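Local coordinates for protein NADH kinase POS5, mitochondrial (Saccharomyces cerevisiae, PDB 3AFO) that phosphorylates NADH and NAD(+) with ATP, with a twofold preference for NADH, and is a key source of the cellular reductant NADPH, at residues I202-G207 against D315-I320. Sequence-based numbering, arbitrary orientation.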
loop_
_atom_site.group_PDB
_atom_site.type_symbol
_atom_site.label_atom_id
_atom_site.label_comp_id
_atom_site.label_asym_id
_atom_site.label_seq_id
_atom_site.Cartn_x
_atom_site.Cartn_y
_atom_site.Cartn_z
ATOM N N ILE A 202 19.091 6.210 -7.869
ATOM C CA ILE A 202 20.230 5.534 -7.299
ATOM C C ILE A 202 19.646 4.484 -6.371
ATOM O O ILE A 202 18.805 4.808 -5.511
ATOM C CB ILE A 202 21.107 6.519 -6.506
ATOM C CG1 ILE A 202 21.682 7.569 -7.468
ATOM C CG2 ILE A 202 22.231 5.761 -5.737
ATOM C CD1 ILE A 202 21.749 8.986 -6.902
ATOM N N PHE A 203 20.061 3.233 -6.530
ATOM C CA PHE A 203 19.535 2.193 -5.634
ATOM C C PHE A 203 20.522 1.147 -5.176
ATOM O O PHE A 203 21.521 0.879 -5.842
ATOM C CB PHE A 203 18.219 1.555 -6.150
ATOM C CG PHE A 203 18.329 0.851 -7.477
ATOM C CD1 PHE A 203 18.653 -0.502 -7.544
ATOM C CD2 PHE A 203 18.038 1.517 -8.651
ATOM C CE1 PHE A 203 18.721 -1.155 -8.778
ATOM C CE2 PHE A 203 18.101 0.857 -9.893
ATOM C CZ PHE A 203 18.445 -0.470 -9.949
ATOM N N LEU A 204 20.238 0.620 -3.991
ATOM C CA LEU A 204 20.998 -0.437 -3.362
ATOM C C LEU A 204 20.088 -1.656 -3.317
ATOM O O LEU A 204 18.889 -1.528 -3.053
ATOM C CB LEU A 204 21.410 -0.021 -1.953
ATOM C CG LEU A 204 22.395 1.150 -1.882
ATOM C CD1 LEU A 204 22.487 1.703 -0.466
ATOM C CD2 LEU A 204 23.789 0.704 -2.374
ATOM N N HIS A 205 20.642 -2.830 -3.599
ATOM C CA HIS A 205 19.835 -4.045 -3.654
ATOM C C HIS A 205 20.681 -5.260 -3.290
ATOM O O HIS A 205 21.863 -5.305 -3.629
ATOM C CB HIS A 205 19.222 -4.221 -5.041
ATOM C CG HIS A 205 18.019 -5.112 -5.053
ATOM N ND1 HIS A 205 18.111 -6.483 -4.962
ATOM C CD2 HIS A 205 16.697 -4.828 -5.113
ATOM C CE1 HIS A 205 16.898 -7.007 -4.968
ATOM N NE2 HIS A 205 16.023 -6.024 -5.071
ATOM N N ARG A 206 20.077 -6.229 -2.605
ATOM C CA ARG A 206 20.751 -7.474 -2.224
ATOM C C ARG A 206 21.219 -8.266 -3.446
ATOM O O ARG A 206 22.171 -9.031 -3.354
ATOM C CB ARG A 206 19.850 -8.335 -1.330
ATOM C CG ARG A 206 18.571 -8.844 -2.005
ATOM C CD ARG A 206 17.775 -9.781 -1.093
ATOM N NE ARG A 206 16.570 -10.281 -1.762
ATOM C CZ ARG A 206 16.537 -11.324 -2.592
ATOM N NH1 ARG A 206 17.646 -12.013 -2.856
ATOM N NH2 ARG A 206 15.388 -11.694 -3.150
ATOM N N GLY A 207 20.541 -8.071 -4.578
ATOM C CA GLY A 207 20.922 -8.669 -5.861
ATOM C C GLY A 207 21.053 -10.178 -5.805
ATOM O O GLY A 207 20.087 -10.878 -5.506
ATOM N N ASP A 315 31.079 0.495 3.457
ATOM C CA ASP A 315 30.980 1.441 2.348
ATOM C C ASP A 315 29.821 2.410 2.639
ATOM O O ASP A 315 28.887 2.060 3.363
ATOM C CB ASP A 315 30.713 0.709 1.020
ATOM C CG ASP A 315 31.906 -0.139 0.531
ATOM O OD1 ASP A 315 32.996 -0.106 1.140
ATOM O OD2 ASP A 315 31.738 -0.863 -0.473
ATOM N N GLU A 316 29.895 3.622 2.098
ATOM C CA GLU A 316 28.782 4.577 2.182
ATOM C C GLU A 316 28.551 5.226 0.845
ATOM O O GLU A 316 29.509 5.452 0.080
ATOM C CB GLU A 316 29.074 5.721 3.150
ATOM C CG GLU A 316 29.490 5.360 4.547
ATOM C CD GLU A 316 29.998 6.585 5.284
ATOM O OE1 GLU A 316 30.560 7.481 4.623
ATOM O OE2 GLU A 316 29.842 6.665 6.516
ATOM N N ILE A 317 27.292 5.559 0.571
ATOM C CA ILE A 317 26.975 6.492 -0.500
ATOM C C ILE A 317 26.414 7.788 0.072
ATOM O O ILE A 317 25.695 7.768 1.068
ATOM C CB ILE A 317 26.012 5.895 -1.584
ATOM C CG1 ILE A 317 24.694 5.386 -0.967
ATOM C CG2 ILE A 317 26.715 4.769 -2.366
ATOM C CD1 ILE A 317 23.602 5.057 -2.018
ATOM N N TYR A 318 26.783 8.904 -0.559
ATOM C CA TYR A 318 26.232 10.222 -0.269
ATOM C C TYR A 318 25.419 10.645 -1.478
ATOM O O TYR A 318 25.890 10.544 -2.615
ATOM C CB TYR A 318 27.340 11.249 -0.033
ATOM C CG TYR A 318 28.179 10.999 1.191
ATOM C CD1 TYR A 318 28.038 11.791 2.332
ATOM C CD2 TYR A 318 29.123 9.967 1.210
ATOM C CE1 TYR A 318 28.825 11.556 3.469
ATOM C CE2 TYR A 318 29.914 9.730 2.333
ATOM C CZ TYR A 318 29.760 10.525 3.453
ATOM O OH TYR A 318 30.535 10.261 4.556
ATOM N N VAL A 319 24.190 11.090 -1.246
ATOM C CA VAL A 319 23.311 11.455 -2.347
ATOM C C VAL A 319 22.776 12.855 -2.141
ATOM O O VAL A 319 22.219 13.174 -1.082
ATOM C CB VAL A 319 22.154 10.435 -2.535
ATOM C CG1 VAL A 319 21.197 10.911 -3.615
ATOM C CG2 VAL A 319 22.700 9.054 -2.905
ATOM N N ILE A 320 22.968 13.691 -3.154
ATOM C CA ILE A 320 22.511 15.069 -3.133
ATOM C C ILE A 320 21.972 15.411 -4.517
ATOM O O ILE A 320 22.275 14.735 -5.503
ATOM C CB ILE A 320 23.666 16.091 -2.782
ATOM C CG1 ILE A 320 24.885 15.922 -3.714
ATOM C CG2 ILE A 320 24.081 16.005 -1.307
ATOM C CD1 ILE A 320 25.873 17.134 -3.707
#
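Strands 202-205 and 316-320 pack face to face in the C-terminal β-sandwich of this NAD kinase, running nearly antiparallel at 153° with their axes 9.9 Å apart, so that I202 comes opposite V319 and L204 opposite I317. That spacing fits packing between sheets and not backbone pairing: 202-205 bonds instead to strands 231-235 and 299-303, while 316-321 pairs with 174-186 and 282-286 in the other sheet. The interface is wholly apolar. I202 and V319 meet tip to tip, CD1 of I202 lying 3.8 Å from CG1 of V319, with V319 CG2 slightly farther off, so that one methyl sits against both valine branches. I317 holds its CG1 between its own backbone N and carbonyl carbon (chi1 57°), and from there its CD1 serves two partners. It meets L204 end-on, CD1 to CD1 at 3.9 Å, whereas I202 and I317 slide past each other, bringing I202 CG2 near the same methyl. L181 and C183 beside I202, and I284 and I286 beside L204, extend this hydrophobic layer. On the far side of 202-205 the ring of F203 stands edge-to-face with Y243 of the same chain. Just beyond the strand end, R206 is salt-bridged to D230, touches bound NADH and hydrogen-bonds through NH2 to Y243 OH of the second subunit. Next to it, the N-H of G207 lies in the imidazole plane of H205 and bonds to ND1 at 2.9 Å, nearly straight at 166°.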